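Local coordinates for protein ethanolamine kinase Pv091845 (Plasmodium vivax, PDB 2QG7) that probably phosphorylates ethanolamine, the first of three steps from ethanolamine to the membrane lipid phosphatidylethanolamine, at residues E191-P196 against A365-E370; C376-T381 against C416-W421; E386-I391 against D398-I403. All coordinates share one frame; numbering follows the deposited sequence.

Contact 1. Residues E191-P196 against A365-E370; sequences EDIKNP and ANHFNE
I193 lies alongside the CE1 corner of the H367 imidazole, bringing its aliphatic chain across from the short helix 190-194. The terminal methyl CD1 sits 3.9 Å from H367 CE1 and comes in obliquely to the ring plane; I193 CB lies about as near, 4.0 Å from H367 CE1, so the chain flanks that carbon. With CG1 placed between the backbone N and the carbonyl carbon (chi1 72°) and the chain extended beyond it, the methyl passes the imidazole and goes on to the E370 carbonyl. There I193 CD1 lies 3.4 Å from the carbonyl oxygen of E370, a van der Waals touch on the backbone. The carboxylate of E370 leads off elsewhere, making a long, weak ion pair with R445.

H367 reaches this spot because its CG stands anti to the backbone N (chi1 177°), which swings the ring out from the helix. Its two nitrogens are both engaged. ND1 is hydrogen-bonded to the carbonyl oxygen of L297, and NE2 contacts a water that lies in the ring plane, 2.7 Å away. That same water donates to I193 O, also at 2.7 Å, so a single bridging water ties the backbone of one helix to the side chain of the other. Together these bonds limit rotation of the imidazole. I202 and I302 pack against both buried side chains, I193 and H367.

L297, L298 and S299, which border this contact, fall within an HxDxxxxN sequence, the signature of the catalytic loop in choline and ethanolamine kinases; the arrangement is consistent with the packing behind that loop in the helical C-lobe of the protein-kinase-like fold.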
loop_
_atom_site.group_PDB
_atom_site.type_symbol
_atom_site.label_atom_id
_atom_site.label_comp_id
_atom_site.label_asym_id
_atom_site.label_seq_id
_atom_site.Cartn_x
_atom_site.Cartn_y
_atom_site.Cartn_z
ATOM N N GLU D 191 -9.227 -4.345 -15.537
ATOM C CA GLU D 191 -10.213 -3.525 -16.196
ATOM C C GLU D 191 -11.074 -4.368 -17.112
ATOM O O GLU D 191 -12.222 -3.984 -17.360
ATOM C CB GLU D 191 -9.636 -2.278 -16.928
ATOM C CG GLU D 191 -8.177 -2.377 -17.385
ATOM C CD GLU D 191 -7.149 -2.212 -16.223
ATOM O OE1 GLU D 191 -7.269 -1.218 -15.461
ATOM O OE2 GLU D 191 -6.223 -3.058 -16.085
ATOM N N ASP D 192 -10.554 -5.509 -17.601
ATOM C CA ASP D 192 -11.378 -6.418 -18.387
ATOM C C ASP D 192 -12.462 -7.082 -17.554
ATOM O O ASP D 192 -13.606 -7.143 -17.991
ATOM C CB ASP D 192 -10.549 -7.487 -19.084
ATOM C CG ASP D 192 -9.669 -6.916 -20.180
ATOM O OD1 ASP D 192 -8.601 -7.507 -20.447
ATOM O OD2 ASP D 192 -10.015 -5.876 -20.781
ATOM N N ILE D 193 -12.101 -7.601 -16.379
ATOM C CA ILE D 193 -13.060 -8.274 -15.514
ATOM C C ILE D 193 -14.192 -7.385 -15.012
ATOM O O ILE D 193 -15.257 -7.872 -14.644
ATOM C CB ILE D 193 -12.381 -9.082 -14.346
ATOM C CG1 ILE D 193 -11.784 -8.161 -13.241
ATOM C CG2 ILE D 193 -11.403 -10.129 -14.946
ATOM C CD1 ILE D 193 -11.237 -8.941 -12.072
ATOM N N LYS D 194 -13.949 -6.077 -15.009
ATOM C CA LYS D 194 -14.900 -5.085 -14.555
ATOM C C LYS D 194 -15.833 -4.691 -15.701
ATOM O O LYS D 194 -16.938 -4.214 -15.487
ATOM C CB LYS D 194 -14.135 -3.858 -14.055
ATOM C CG LYS D 194 -15.029 -2.745 -13.412
ATOM C CD LYS D 194 -14.162 -1.589 -12.955
ATOM C CE LYS D 194 -14.971 -0.440 -12.394
ATOM N NZ LYS D 194 -15.597 -0.806 -11.080
ATOM N N ASN D 195 -15.341 -4.878 -16.918
ATOM C CA ASN D 195 -16.055 -4.614 -18.169
ATOM C C ASN D 195 -17.277 -5.547 -18.351
ATOM O O ASN D 195 -17.135 -6.773 -18.344
ATOM C CB ASN D 195 -15.053 -4.731 -19.329
ATOM C CG ASN D 195 -15.674 -4.498 -20.672
ATOM O OD1 ASN D 195 -16.775 -3.955 -20.770
ATOM N ND2 ASN D 195 -14.976 -4.920 -21.726
ATOM N N PRO D 196 -18.487 -4.953 -18.431
ATOM C CA PRO D 196 -19.789 -5.673 -18.538
ATOM C C PRO D 196 -19.833 -6.777 -19.622
ATOM O O PRO D 196 -20.531 -7.769 -19.475
ATOM C CB PRO D 196 -20.785 -4.539 -18.856
ATOM C CG PRO D 196 -20.194 -3.343 -18.117
ATOM C CD PRO D 196 -18.687 -3.482 -18.371
ATOM N N ALA D 365 -17.656 -12.858 -4.244
ATOM C CA ALA D 365 -17.133 -11.707 -3.513
ATOM C C ALA D 365 -15.598 -11.612 -3.604
ATOM O O ALA D 365 -15.047 -10.512 -3.698
ATOM C CB ALA D 365 -17.603 -11.739 -2.047
ATOM N N ASN D 366 -14.916 -12.762 -3.563
ATOM C CA ASN D 366 -13.488 -12.830 -3.801
ATOM C C ASN D 366 -13.154 -12.333 -5.201
ATOM O O ASN D 366 -12.213 -11.576 -5.354
ATOM C CB ASN D 366 -12.979 -14.228 -3.550
ATOM C CG ASN D 366 -11.453 -14.360 -3.714
ATOM O OD1 ASN D 366 -10.679 -13.841 -2.890
ATOM N ND2 ASN D 366 -11.026 -15.048 -4.770
ATOM N N HIS D 367 -13.960 -12.665 -6.201
ATOM C CA HIS D 367 -13.767 -12.201 -7.541
ATOM C C HIS D 367 -13.987 -10.694 -7.645
ATOM O O HIS D 367 -13.302 -9.986 -8.386
ATOM C CB HIS D 367 -14.704 -12.944 -8.508
ATOM C CG HIS D 367 -14.609 -12.454 -9.926
ATOM N ND1 HIS D 367 -13.436 -12.487 -10.644
ATOM C CD2 HIS D 367 -15.531 -11.894 -10.744
ATOM C CE1 HIS D 367 -13.632 -11.975 -11.846
ATOM N NE2 HIS D 367 -14.893 -11.597 -11.933
ATOM N N PHE D 368 -14.959 -10.202 -6.904
ATOM C CA PHE D 368 -15.262 -8.788 -6.891
ATOM C C PHE D 368 -14.172 -7.956 -6.185
ATOM O O PHE D 368 -13.908 -6.822 -6.579
ATOM C CB PHE D 368 -16.601 -8.571 -6.213
ATOM C CG PHE D 368 -17.784 -8.958 -7.082
ATOM C CD1 PHE D 368 -17.641 -9.074 -8.479
ATOM C CD2 PHE D 368 -19.040 -9.162 -6.526
ATOM C CE1 PHE D 368 -18.738 -9.425 -9.275
ATOM C CE2 PHE D 368 -20.149 -9.472 -7.324
ATOM C CZ PHE D 368 -19.996 -9.607 -8.684
ATOM N N ASN D 369 -13.535 -8.534 -5.171
ATOM C CA ASN D 369 -12.353 -7.906 -4.610
ATOM C C ASN D 369 -11.210 -7.743 -5.611
ATOM O O ASN D 369 -10.394 -6.862 -5.448
ATOM C CB ASN D 369 -11.857 -8.605 -3.339
ATOM C CG ASN D 369 -12.572 -8.136 -2.107
ATOM O OD1 ASN D 369 -12.974 -6.978 -2.016
ATOM N ND2 ASN D 369 -12.709 -9.022 -1.127
ATOM N N GLU D 370 -11.156 -8.601 -6.617
ATOM C CA GLU D 370 -10.031 -8.649 -7.528
ATOM C C GLU D 370 -10.160 -7.632 -8.638
ATOM O O GLU D 370 -9.369 -7.587 -9.535
ATOM C CB GLU D 370 -9.858 -10.084 -8.076
ATOM C CG GLU D 370 -9.442 -11.184 -7.035
ATOM C CD GLU D 370 -8.047 -10.925 -6.383
ATOM O OE1 GLU D 370 -7.771 -11.451 -5.256
ATOM O OE2 GLU D 370 -7.176 -10.231 -7.000
HETATM O O HOH W 1 -16.386 -10.039 -13.485
#

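Contact 2. Residues C376-T381 against C416-W421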
loop_
_atom_site.group_PDB
_atom_site.type_symbol
_atom_site.label_atom_id
_atom_site.label_comp_id
_atom_site.label_asym_id
_atom_site.label_seq_id
_atom_site.Cartn_x
_atom_site.Cartn_y
_atom_site.Cartn_z
ATOM N N CYS D 376 -4.709 -3.042 -5.026
ATOM C CA CYS D 376 -5.772 -2.842 -4.025
ATOM C C CYS D 376 -6.483 -1.489 -4.112
ATOM O O CYS D 376 -6.775 -0.829 -3.120
ATOM C CB CYS D 376 -5.226 -3.138 -2.642
ATOM S SG CYS D 376 -4.618 -4.785 -2.380
ATOM N N ASP D 377 -6.763 -1.056 -5.335
ATOM C CA ASP D 377 -7.558 0.147 -5.544
ATOM C C ASP D 377 -9.037 -0.133 -5.271
ATOM O O ASP D 377 -9.759 -0.459 -6.182
ATOM C CB ASP D 377 -7.352 0.665 -6.950
ATOM C CG ASP D 377 -5.907 1.083 -7.204
ATOM O OD1 ASP D 377 -5.381 1.890 -6.390
ATOM O OD2 ASP D 377 -5.287 0.626 -8.203
ATOM N N TRP D 378 -9.466 -0.019 -4.013
ATOM C CA TRP D 378 -10.753 -0.549 -3.554
ATOM C C TRP D 378 -11.979 0.122 -4.142
ATOM O O TRP D 378 -13.081 -0.425 -4.092
ATOM C CB TRP D 378 -10.847 -0.536 -2.047
ATOM C CG TRP D 378 -9.836 -1.385 -1.354
ATOM C CD1 TRP D 378 -9.047 -1.013 -0.307
ATOM C CD2 TRP D 378 -9.509 -2.765 -1.630
ATOM N NE1 TRP D 378 -8.252 -2.071 0.097
ATOM C CE2 TRP D 378 -8.503 -3.149 -0.708
ATOM C CE3 TRP D 378 -9.963 -3.707 -2.565
ATOM C CZ2 TRP D 378 -7.949 -4.423 -0.697
ATOM C CZ3 TRP D 378 -9.409 -4.951 -2.553
ATOM C CH2 TRP D 378 -8.407 -5.306 -1.631
ATOM N N ASP D 379 -11.781 1.296 -4.723
ATOM C CA ASP D 379 -12.863 2.025 -5.384
ATOM C C ASP D 379 -13.262 1.391 -6.742
ATOM O O ASP D 379 -14.264 1.773 -7.361
ATOM C CB ASP D 379 -12.471 3.506 -5.551
ATOM C CG ASP D 379 -11.126 3.690 -6.287
ATOM O OD1 ASP D 379 -10.101 2.995 -5.948
ATOM O OD2 ASP D 379 -11.079 4.560 -7.194
ATOM N N LEU D 380 -12.469 0.424 -7.198
ATOM C CA LEU D 380 -12.748 -0.288 -8.424
ATOM C C LEU D 380 -13.655 -1.506 -8.187
ATOM O O LEU D 380 -14.132 -2.103 -9.126
ATOM C CB LEU D 380 -11.433 -0.695 -9.104
ATOM C CG LEU D 380 -10.488 0.426 -9.596
ATOM C CD1 LEU D 380 -9.204 -0.130 -10.130
ATOM C CD2 LEU D 380 -11.152 1.233 -10.691
ATOM N N THR D 381 -13.884 -1.869 -6.927
ATOM C CA THR D 381 -14.776 -2.966 -6.610
ATOM C C THR D 381 -16.217 -2.562 -6.985
ATOM O O THR D 381 -16.557 -1.373 -6.901
ATOM C CB THR D 381 -14.692 -3.358 -5.128
ATOM O OG1 THR D 381 -14.975 -2.205 -4.328
ATOM C CG2 THR D 381 -13.325 -3.932 -4.785
ATOM N N CYS D 416 -14.356 -11.642 4.393
ATOM C CA CYS D 416 -13.860 -13.019 4.493
ATOM C C CYS D 416 -12.684 -13.297 3.484
ATOM O O CYS D 416 -11.677 -13.928 3.791
ATOM C CB CYS D 416 -15.051 -13.957 4.224
ATOM S SG CYS D 416 -14.615 -15.652 4.405
ATOM N N SER D 417 -12.866 -12.819 2.268
ATOM C CA SER D 417 -11.861 -12.847 1.237
ATOM C C SER D 417 -10.602 -12.005 1.608
ATOM O O SER D 417 -9.485 -12.429 1.345
ATOM C CB SER D 417 -12.509 -12.288 -0.031
ATOM O OG SER D 417 -11.551 -12.078 -1.026
ATOM N N HIS D 418 -10.791 -10.834 2.230
ATOM C CA HIS D 418 -9.668 -10.060 2.792
ATOM C C HIS D 418 -8.843 -10.799 3.852
ATOM O O HIS D 418 -7.623 -10.765 3.828
ATOM C CB HIS D 418 -10.167 -8.732 3.375
ATOM C CG HIS D 418 -10.698 -7.795 2.354
ATOM N ND1 HIS D 418 -10.028 -7.527 1.176
ATOM C CD2 HIS D 418 -11.831 -7.055 2.326
ATOM C CE1 HIS D 418 -10.716 -6.641 0.469
ATOM N NE2 HIS D 418 -11.815 -6.338 1.146
ATOM N N ILE D 419 -9.514 -11.430 4.802
ATOM C CA ILE D 419 -8.835 -12.154 5.839
ATOM C C ILE D 419 -8.089 -13.356 5.297
ATOM O O ILE D 419 -6.932 -13.599 5.652
ATOM C CB ILE D 419 -9.815 -12.539 6.979
ATOM C CG1 ILE D 419 -10.345 -11.251 7.634
ATOM C CG2 ILE D 419 -9.131 -13.452 7.988
ATOM C CD1 ILE D 419 -11.542 -11.417 8.624
ATOM N N ASN D 420 -8.748 -14.112 4.432
ATOM C CA ASN D 420 -8.136 -15.266 3.783
ATOM C C ASN D 420 -6.830 -14.911 3.069
ATOM O O ASN D 420 -5.811 -15.573 3.263
ATOM C CB ASN D 420 -9.135 -15.930 2.796
ATOM C CG ASN D 420 -8.587 -17.212 2.185
ATOM O OD1 ASN D 420 -8.512 -18.248 2.839
ATOM N ND2 ASN D 420 -8.167 -17.134 0.931
ATOM N N TRP D 421 -6.861 -13.905 2.214
ATOM C CA TRP D 421 -5.689 -13.573 1.438
ATOM C C TRP D 421 -4.666 -12.735 2.188
ATOM O O TRP D 421 -3.503 -12.741 1.810
ATOM C CB TRP D 421 -6.063 -12.927 0.105
ATOM C CG TRP D 421 -6.654 -13.957 -0.839
ATOM C CD1 TRP D 421 -7.961 -14.071 -1.201
ATOM C CD2 TRP D 421 -5.970 -15.060 -1.461
ATOM N NE1 TRP D 421 -8.120 -15.143 -2.038
ATOM C CE2 TRP D 421 -6.927 -15.776 -2.204
ATOM C CE3 TRP D 421 -4.637 -15.509 -1.465
ATOM C CZ2 TRP D 421 -6.605 -16.910 -2.958
ATOM C CZ3 TRP D 421 -4.311 -16.649 -2.217
ATOM C CH2 TRP D 421 -5.289 -17.340 -2.945
#
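W378 and H418 form a T-shaped (edge-to-face) aromatic pair, joining the loop between helices 360-369 and 384-395 to helix 413-430 in the helical lobe of this protein-kinase-like fold. The imidazole supplies the edge and the indole the face. The planes stand at 74°, and the centroid of the tryptophan six-membered ring is 4.8 Å from that of the histidine. Contact is off-centre: H418 CE1 stands over the rim of the benzene part, 3.4 Å from W378 CH2, with W378 CZ2 and CZ3 each a little farther away. The two side chains run antiparallel past one another. F454 adds edge-to-face contacts to both rings, so the pair is part of a larger aromatic cluster.

One polar bond orients the histidine. H418 ND1 is hydrogen-bonded to NE of R445, whose N-H must be the donor, which helps to set the turn of the imidazole. Along the loop, D377 is the centre of an inverse gamma turn and forms a salt bridge with R190; the short 3-10 turn begins right after it.

On the indole face opposite H418 sits C376 O, 3.5 Å above the plane and again offset toward the rim. The carbonyl of W378 accepts two bonds from T381, one from the backbone N at 3.3 Å and a shorter one from the hydroxyl, T381 OG1 to W378 O at 2.6 Å, which arrives nearly in line with the carbonyl, at a C=O...donor angle of 162°.

Contact 3. Residues E386-I391 against D398-I403; sequences EEYHFI and DDEELI
The phenol ring of Y388 has I403 on one side of its plane and E400 at its hydroxyl edge. I403 comes in with both arms on the same side: CG2 approaches obliquely to within 3.3 Å of Y388 CD1, and the other branch brings I403 CD1 to 3.7 Å from Y388 CZ and slightly closer still, 3.6 Å, to Y388 OH. The isoleucine side chain heads in at about a right angle to the tyrosine, and its two methyls are spread along the ring, one near its root and one near the hydroxyl end. At the edge, E400 CB is close to the ring plane and 3.2 Å from Y388 OH. The glutamate chain then extends away from CG, leaving its carboxylate turned 86° to the phenol, with E400 OE2 at 4.1 Å from Y388 OH and no hydrogen bond between them.

Y388 can lie across the following helix because its CG is anti to the backbone N (chi1 -170°), carrying the ring over toward the residues that open helix 400-410. Farther on along that helix, N404 and I407 also touch it. One turn further along its own helix, I391 CG2 meets I403 CG2 at 3.7 Å, the chains lying antiparallel, so the CG2 methyl of I403 is wedged between tyrosine and isoleucine.

D399 sits at the N-cap of the second helix, and its carbonyl accepts from both L402 N and I403 N. Y388, I391 and I403 make an apolar seam between helices 384-395 and 400-410, a packing of two consecutive helices joined by a short loop within the helical lobe of the choline/ethanolamine kinase fold.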
loop_
_atom_site.group_PDB
_atom_site.type_symbol
_atom_site.label_atom_id
_atom_site.label_comp_id
_atom_site.label_asym_id
_atom_site.label_seq_id
_atom_site.Cartn_x
_atom_site.Cartn_y
_atom_site.Cartn_z
ATOM N N GLU D 386 -23.325 -2.840 -10.532
ATOM C CA GLU D 386 -22.349 -3.725 -11.159
ATOM C C GLU D 386 -22.395 -5.132 -10.592
ATOM O O GLU D 386 -22.176 -6.098 -11.322
ATOM C CB GLU D 386 -20.961 -3.155 -11.029
ATOM C CG GLU D 386 -20.728 -1.914 -11.811
ATOM C CD GLU D 386 -19.332 -1.354 -11.586
ATOM O OE1 GLU D 386 -18.318 -2.103 -11.706
ATOM O OE2 GLU D 386 -19.255 -0.139 -11.291
ATOM N N GLU D 387 -22.664 -5.261 -9.302
ATOM C CA GLU D 387 -22.890 -6.569 -8.719
ATOM C C GLU D 387 -24.124 -7.264 -9.349
ATOM O O GLU D 387 -24.151 -8.492 -9.559
ATOM C CB GLU D 387 -23.085 -6.445 -7.218
ATOM C CG GLU D 387 -21.867 -5.994 -6.476
ATOM C CD GLU D 387 -22.054 -5.953 -4.956
ATOM O OE1 GLU D 387 -23.215 -5.955 -4.477
ATOM O OE2 GLU D 387 -21.020 -5.880 -4.233
ATOM N N TYR D 388 -25.149 -6.451 -9.620
ATOM C CA TYR D 388 -26.390 -6.887 -10.230
ATOM C C TYR D 388 -26.178 -7.465 -11.656
ATOM O O TYR D 388 -26.644 -8.578 -11.969
ATOM C CB TYR D 388 -27.356 -5.693 -10.253
ATOM C CG TYR D 388 -28.769 -6.026 -10.629
ATOM C CD1 TYR D 388 -29.687 -6.427 -9.658
ATOM C CD2 TYR D 388 -29.188 -5.941 -11.971
ATOM C CE1 TYR D 388 -30.991 -6.728 -9.998
ATOM C CE2 TYR D 388 -30.499 -6.263 -12.327
ATOM C CZ TYR D 388 -31.392 -6.647 -11.329
ATOM O OH TYR D 388 -32.689 -6.950 -11.679
ATOM N N HIS D 389 -25.492 -6.701 -12.505
ATOM C CA HIS D 389 -25.217 -7.132 -13.848
ATOM C C HIS D 389 -24.498 -8.485 -13.912
ATOM O O HIS D 389 -24.770 -9.267 -14.791
ATOM C CB HIS D 389 -24.463 -6.046 -14.634
ATOM C CG HIS D 389 -24.338 -6.343 -16.105
ATOM N ND1 HIS D 389 -23.203 -6.892 -16.663
ATOM C CD2 HIS D 389 -25.226 -6.213 -17.126
ATOM C CE1 HIS D 389 -23.384 -7.061 -17.965
ATOM N NE2 HIS D 389 -24.599 -6.650 -18.274
ATOM N N PHE D 390 -23.588 -8.764 -12.986
ATOM C CA PHE D 390 -22.835 -10.030 -12.972
ATOM C C PHE D 390 -23.724 -11.199 -12.555
ATOM O O PHE D 390 -23.698 -12.298 -13.141
ATOM C CB PHE D 390 -21.645 -9.913 -11.998
ATOM C CG PHE D 390 -20.746 -11.147 -11.938
ATOM C CD1 PHE D 390 -19.600 -11.241 -12.735
ATOM C CD2 PHE D 390 -21.007 -12.189 -11.041
ATOM C CE1 PHE D 390 -18.758 -12.341 -12.644
ATOM C CE2 PHE D 390 -20.162 -13.311 -10.969
ATOM C CZ PHE D 390 -19.045 -13.390 -11.761
ATOM N N ILE D 391 -24.483 -10.940 -11.500
ATOM C CA ILE D 391 -25.295 -11.950 -10.841
ATOM C C ILE D 391 -26.489 -12.341 -11.723
ATOM O O ILE D 391 -26.925 -13.483 -11.703
ATOM C CB ILE D 391 -25.703 -11.490 -9.429
ATOM C CG1 ILE D 391 -24.444 -11.523 -8.527
ATOM C CG2 ILE D 391 -26.821 -12.375 -8.860
ATOM C CD1 ILE D 391 -24.582 -10.926 -7.159
ATOM N N ASP D 398 -33.643 -12.759 -15.082
ATOM C CA ASP D 398 -33.864 -11.326 -14.904
ATOM C C ASP D 398 -34.710 -11.037 -13.673
ATOM O O ASP D 398 -35.047 -9.900 -13.387
ATOM C CB ASP D 398 -34.401 -10.661 -16.183
ATOM C CG ASP D 398 -35.767 -11.230 -16.668
ATOM O OD1 ASP D 398 -36.272 -12.294 -16.198
ATOM O OD2 ASP D 398 -36.335 -10.566 -17.561
ATOM N N ASP D 399 -35.004 -12.087 -12.920
ATOM C CA ASP D 399 -35.797 -11.983 -11.715
ATOM C C ASP D 399 -35.039 -11.279 -10.588
ATOM O O ASP D 399 -34.260 -11.927 -9.834
ATOM C CB ASP D 399 -36.237 -13.377 -11.278
ATOM C CG ASP D 399 -37.074 -13.363 -10.012
ATOM O OD1 ASP D 399 -37.943 -12.456 -9.856
ATOM O OD2 ASP D 399 -36.861 -14.291 -9.175
ATOM N N GLU D 400 -35.282 -9.965 -10.458
ATOM C CA GLU D 400 -34.590 -9.149 -9.437
ATOM C C GLU D 400 -34.733 -9.624 -7.991
ATOM O O GLU D 400 -33.884 -9.322 -7.169
ATOM C CB GLU D 400 -34.952 -7.669 -9.556
ATOM C CG GLU D 400 -36.407 -7.380 -9.309
ATOM C CD GLU D 400 -36.729 -5.900 -9.357
ATOM O OE1 GLU D 400 -37.597 -5.468 -8.551
ATOM O OE2 GLU D 400 -36.120 -5.182 -10.195
ATOM N N GLU D 401 -35.776 -10.375 -7.671
ATOM C CA GLU D 401 -35.897 -10.882 -6.288
ATOM C C GLU D 401 -34.863 -11.967 -6.056
ATOM O O GLU D 401 -34.422 -12.209 -4.913
ATOM C CB GLU D 401 -37.305 -11.454 -5.975
ATOM C CG GLU D 401 -38.504 -10.485 -6.168
ATOM C CD GLU D 401 -38.612 -9.410 -5.041
ATOM O OE1 GLU D 401 -39.736 -8.856 -4.832
ATOM O OE2 GLU D 401 -37.579 -9.105 -4.374
ATOM N N LEU D 402 -34.506 -12.657 -7.140
ATOM C CA LEU D 402 -33.544 -13.732 -7.023
ATOM C C LEU D 402 -32.118 -13.155 -7.093
ATOM O O LEU D 402 -31.241 -13.583 -6.321
ATOM C CB LEU D 402 -33.809 -14.831 -8.055
ATOM C CG LEU D 402 -33.112 -16.176 -7.781
ATOM C CD1 LEU D 402 -33.759 -16.870 -6.548
ATOM C CD2 LEU D 402 -33.152 -17.111 -9.041
ATOM N N ILE D 403 -31.931 -12.178 -8.002
ATOM C CA ILE D 403 -30.704 -11.398 -8.095
ATOM C C ILE D 403 -30.355 -10.638 -6.819
ATOM O O ILE D 403 -29.278 -10.869 -6.262
ATOM C CB ILE D 403 -30.694 -10.439 -9.276
ATOM C CG1 ILE D 403 -30.954 -11.202 -10.567
ATOM C CG2 ILE D 403 -29.332 -9.730 -9.374
ATOM C CD1 ILE D 403 -31.288 -10.314 -11.755
#

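In the fold
Contacts 1 and 2 are both buried and their centres lie about 11 Å apart; contact 3 is nearer the surface, its centre about 27 Å from that of the chain. N366 OD1 of contact 1 probably bonds to S417 OG of contact 2, joining helices 360-369 and 413-430. K194 of contact 1 links all three: its NZ probably hydrogen-bonds to L380 O and forms a salt bridge with E386 of contact 3. F390 of contact 3 meets F368 edge-to-face and touches H367, so helix 384-395 packs on helix 360-369; contacts 2 and 3 do not touch. The chemistry shifts from a water bridge beside aliphatic packing, through aromatic rings, to apolar packing with exposed acidic residues.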